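Local structure of CopN (Chlamydia pneumoniae, 4NRH) at residues 17-29 against 63-75. The protein probably acts as a gatekeeper of type III secretion, forming a complex with the chaperone Scc3 that directs secretion of translocator proteins. Sequence-based numbering, arbitrary orientation.
Sequences DLADKYASGNSEI and LQSTALDYLVQTT. With NA (sodium ion), chain E.
In the HrpJ-like region of CopN, the first modelled helix, 18-24, packs roughly antiparallel on helix 63-74, axes 10.5 Å apart and directions 154° apart, with Tyr22 and Tyr70 at the centre of the interface. The Tyr22 side chain is a knob in a hole formed by Thr66, Asp69, Tyr70 and Gln73. Tyr70 CB lies over the middle of the Tyr22 ring, 3.7 Å from its centroid, a CH-pi contact almost on the ring normal. With Tyr70 CG anti to the backbone N (chi1 157°), its ring turns an edge toward that face, a T-shaped pair with planes 73° apart, and runs on to Ala19, whose CA is 3.5 Å from Tyr70 CE1. Leu18 continues the apolar seam, CG at the edge of the Tyr70 ring and CD2 3.7 Å from Thr74 CB. At the far end, Leu63 CD1 reaches the Ile29 side chain and approaches Asn26 ND2 to 3.5 Å, while its CD2 lies against Glu28, whose carboxylate is salt-bridged to Arg126. Leu108 of helix 108-115 also touches Leu63 and Thr66. Asn26 OD1 accepts from Glu28 N in an Asx turn and also from Gln112 NE2, and the backbone oxygens of Ala23, Asn26 and Ile29 bind a sodium ion together with three waters. Beside Ala19, one water joins Asp17 OD2, Ala19 N and Tyr70 OH, lying 2.7 Å from the Tyr70 hydroxyl oxygen in the plane of its ring.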
# COMPACT_ATOMS: atom_id res chain seq x y z
N ASP A 17 -42.24 -14.57 0.16
CA ASP A 17 -41.90 -15.98 0.00
C ASP A 17 -40.38 -16.12 -0.11
O ASP A 17 -39.66 -15.12 -0.16
CB ASP A 17 -42.62 -16.59 -1.21
CG ASP A 17 -41.91 -16.32 -2.52
OD1 ASP A 17 -41.33 -15.22 -2.69
OD2 ASP A 17 -41.93 -17.21 -3.40
N LEU A 18 -39.90 -17.35 -0.15
CA LEU A 18 -38.46 -17.61 -0.10
C LEU A 18 -37.72 -17.09 -1.33
O LEU A 18 -36.60 -16.60 -1.22
CB LEU A 18 -38.19 -19.11 0.07
CG LEU A 18 -36.72 -19.49 0.21
CD1 LEU A 18 -36.10 -18.80 1.42
CD2 LEU A 18 -36.56 -21.00 0.32
N ALA A 19 -38.35 -17.20 -2.50
CA ALA A 19 -37.74 -16.75 -3.74
C ALA A 19 -37.44 -15.25 -3.70
O ALA A 19 -36.39 -14.81 -4.17
CB ALA A 19 -38.65 -17.07 -4.92
N ASP A 20 -38.36 -14.48 -3.14
CA ASP A 20 -38.18 -13.04 -3.01
C ASP A 20 -37.03 -12.69 -2.06
O ASP A 20 -36.35 -11.68 -2.26
CB ASP A 20 -39.47 -12.38 -2.53
CG ASP A 20 -40.59 -12.46 -3.55
OD1 ASP A 20 -40.29 -12.72 -4.74
OD2 ASP A 20 -41.76 -12.28 -3.18
N LYS A 21 -36.82 -13.51 -1.04
CA LYS A 21 -35.76 -13.27 -0.07
C LYS A 21 -34.38 -13.48 -0.70
O LYS A 21 -33.46 -12.70 -0.45
CB LYS A 21 -35.91 -14.17 1.16
CG LYS A 21 -37.18 -13.92 1.96
CD LYS A 21 -37.33 -14.91 3.09
CE LYS A 21 -38.64 -14.71 3.84
NZ LYS A 21 -38.74 -13.34 4.42
N TYR A 22 -34.25 -14.53 -1.51
CA TYR A 22 -33.03 -14.77 -2.27
C TYR A 22 -32.71 -13.62 -3.21
O TYR A 22 -31.56 -13.21 -3.35
CB TYR A 22 -33.15 -16.07 -3.07
CG TYR A 22 -32.63 -17.30 -2.36
CD1 TYR A 22 -33.42 -18.01 -1.46
CD2 TYR A 22 -31.34 -17.77 -2.60
CE1 TYR A 22 -32.94 -19.13 -0.82
CE2 TYR A 22 -30.85 -18.89 -1.97
CZ TYR A 22 -31.66 -19.57 -1.08
OH TYR A 22 -31.17 -20.70 -0.44
N ALA A 23 -33.75 -13.09 -3.86
CA ALA A 23 -33.59 -12.10 -4.92
C ALA A 23 -33.57 -10.66 -4.41
O ALA A 23 -33.21 -9.75 -5.16
CB ALA A 23 -34.69 -12.28 -5.95
N SER A 24 -33.97 -10.46 -3.16
CA SER A 24 -34.18 -9.12 -2.61
C SER A 24 -32.96 -8.20 -2.76
O SER A 24 -33.09 -7.06 -3.21
CB SER A 24 -34.56 -9.21 -1.13
OG SER A 24 -34.80 -7.92 -0.59
N GLY A 25 -31.79 -8.69 -2.38
CA GLY A 25 -30.57 -7.90 -2.47
C GLY A 25 -29.69 -8.30 -3.64
O GLY A 25 -28.54 -7.87 -3.72
N ASN A 26 -30.23 -9.11 -4.54
CA ASN A 26 -29.47 -9.62 -5.67
C ASN A 26 -29.99 -9.01 -6.97
O ASN A 26 -31.08 -9.34 -7.43
CB ASN A 26 -29.55 -11.15 -5.72
CG ASN A 26 -28.58 -11.77 -6.71
OD1 ASN A 26 -28.21 -11.15 -7.71
ND2 ASN A 26 -28.19 -13.00 -6.45
N SER A 27 -29.19 -8.13 -7.57
CA SER A 27 -29.63 -7.37 -8.74
C SER A 27 -29.55 -8.16 -10.05
O SER A 27 -29.92 -7.66 -11.11
CB SER A 27 -28.82 -6.09 -8.87
OG SER A 27 -27.45 -6.38 -9.10
N GLU A 28 -29.06 -9.40 -9.98
CA GLU A 28 -28.93 -10.21 -11.19
C GLU A 28 -29.99 -11.30 -11.30
O GLU A 28 -29.97 -12.10 -12.24
CB GLU A 28 -27.53 -10.84 -11.27
CG GLU A 28 -26.42 -9.84 -11.57
CD GLU A 28 -25.05 -10.49 -11.60
OE1 GLU A 28 -24.65 -10.98 -12.68
OE2 GLU A 28 -24.38 -10.52 -10.55
N ILE A 29 -30.91 -11.35 -10.34
CA ILE A 29 -32.00 -12.31 -10.40
C ILE A 29 -33.23 -11.81 -9.64
O ILE A 29 -33.11 -11.04 -8.69
CB ILE A 29 -31.56 -13.69 -9.86
CG1 ILE A 29 -32.43 -14.80 -10.45
CG2 ILE A 29 -31.59 -13.72 -8.34
CD1 ILE A 29 -31.80 -16.17 -10.39
N LEU A 63 -25.03 -17.50 -10.42
CA LEU A 63 -26.47 -17.41 -10.22
C LEU A 63 -27.12 -18.78 -10.33
O LEU A 63 -28.12 -19.06 -9.67
CB LEU A 63 -27.09 -16.43 -11.23
CG LEU A 63 -27.04 -14.94 -10.88
CD1 LEU A 63 -27.70 -14.68 -9.53
CD2 LEU A 63 -25.62 -14.39 -10.91
N GLN A 64 -26.56 -19.64 -11.18
CA GLN A 64 -27.00 -21.03 -11.27
C GLN A 64 -26.83 -21.71 -9.92
O GLN A 64 -27.72 -22.43 -9.46
CB GLN A 64 -26.21 -21.80 -12.34
CG GLN A 64 -26.42 -21.31 -13.76
CD GLN A 64 -25.51 -22.01 -14.75
OE1 GLN A 64 -24.72 -22.88 -14.38
NE2 GLN A 64 -25.61 -21.63 -16.02
N SER A 65 -25.68 -21.47 -9.29
CA SER A 65 -25.38 -22.03 -7.98
C SER A 65 -26.30 -21.46 -6.92
O SER A 65 -26.70 -22.15 -5.98
CB SER A 65 -23.91 -21.76 -7.62
OG SER A 65 -23.58 -22.36 -6.38
N THR A 66 -26.64 -20.18 -7.07
CA THR A 66 -27.56 -19.52 -6.15
C THR A 66 -28.97 -20.09 -6.29
O THR A 66 -29.64 -20.36 -5.29
CB THR A 66 -27.61 -18.00 -6.41
OG1 THR A 66 -26.31 -17.43 -6.16
CG2 THR A 66 -28.63 -17.33 -5.50
N ALA A 67 -29.41 -20.27 -7.53
CA ALA A 67 -30.73 -20.82 -7.82
C ALA A 67 -30.88 -22.24 -7.27
O ALA A 67 -31.93 -22.60 -6.75
CB ALA A 67 -31.00 -20.81 -9.32
N LEU A 68 -29.81 -23.02 -7.37
CA LEU A 68 -29.80 -24.38 -6.85
C LEU A 68 -29.95 -24.41 -5.33
O LEU A 68 -30.66 -25.25 -4.79
CB LEU A 68 -28.53 -25.11 -7.27
CG LEU A 68 -28.57 -25.67 -8.69
CD1 LEU A 68 -27.17 -25.95 -9.21
CD2 LEU A 68 -29.43 -26.92 -8.76
N ASP A 69 -29.27 -23.49 -4.65
CA ASP A 69 -29.44 -23.33 -3.21
C ASP A 69 -30.91 -23.07 -2.87
O ASP A 69 -31.44 -23.61 -1.90
CB ASP A 69 -28.57 -22.19 -2.67
CG ASP A 69 -27.09 -22.49 -2.80
OD1 ASP A 69 -26.71 -23.68 -2.75
OD2 ASP A 69 -26.30 -21.53 -2.93
N TYR A 70 -31.55 -22.22 -3.67
CA TYR A 70 -32.95 -21.88 -3.46
C TYR A 70 -33.86 -23.09 -3.67
O TYR A 70 -34.77 -23.34 -2.87
CB TYR A 70 -33.38 -20.75 -4.40
CG TYR A 70 -34.87 -20.71 -4.64
CD1 TYR A 70 -35.75 -20.26 -3.66
CD2 TYR A 70 -35.41 -21.14 -5.85
CE1 TYR A 70 -37.11 -20.24 -3.87
CE2 TYR A 70 -36.78 -21.11 -6.07
CZ TYR A 70 -37.62 -20.66 -5.08
OH TYR A 70 -38.98 -20.63 -5.29
N LEU A 71 -33.63 -23.83 -4.75
CA LEU A 71 -34.45 -24.98 -5.10
C LEU A 71 -34.41 -26.05 -4.02
O LEU A 71 -35.44 -26.61 -3.65
CB LEU A 71 -34.00 -25.57 -6.44
CG LEU A 71 -34.26 -24.71 -7.68
CD1 LEU A 71 -33.63 -25.35 -8.91
CD2 LEU A 71 -35.75 -24.49 -7.88
N VAL A 72 -33.21 -26.33 -3.51
CA VAL A 72 -33.03 -27.29 -2.43
C VAL A 72 -33.76 -26.84 -1.17
O VAL A 72 -34.40 -27.64 -0.48
CB VAL A 72 -31.53 -27.50 -2.12
CG1 VAL A 72 -31.35 -28.27 -0.82
CG2 VAL A 72 -30.85 -28.22 -3.27
N GLN A 73 -33.68 -25.54 -0.87
CA GLN A 73 -34.23 -25.00 0.36
C GLN A 73 -35.76 -24.88 0.34
O GLN A 73 -36.41 -25.07 1.36
CB GLN A 73 -33.62 -23.63 0.66
CG GLN A 73 -33.88 -23.12 2.06
CD GLN A 73 -33.25 -21.76 2.33
OE1 GLN A 73 -32.50 -21.25 1.51
NE2 GLN A 73 -33.57 -21.18 3.48
N THR A 74 -36.32 -24.58 -0.83
CA THR A 74 -37.75 -24.30 -0.93
C THR A 74 -38.61 -25.55 -1.11
O THR A 74 -39.82 -25.50 -0.92
CB THR A 74 -38.06 -23.33 -2.09
OG1 THR A 74 -39.38 -22.80 -1.94
CG2 THR A 74 -37.95 -24.04 -3.43
N THR A 75 -37.98 -26.67 -1.47
CA THR A 75 -38.72 -27.89 -1.76
C THR A 75 -39.27 -28.56 -0.50
O THR A 75 -38.51 -29.02 0.35
CB THR A 75 -37.83 -28.90 -2.52
OG1 THR A 75 -37.37 -28.29 -3.73
CG2 THR A 75 -38.62 -30.15 -2.87
NA NA E . -33.42 -8.85 -7.46
O HOH W 1 -40.40 -19.48 -3.24
O HOH W 2 -32.62 -6.70 -6.14
O HOH W 3 -35.67 -8.95 -7.18
O HOH W 4 -33.45 -7.91 -10.14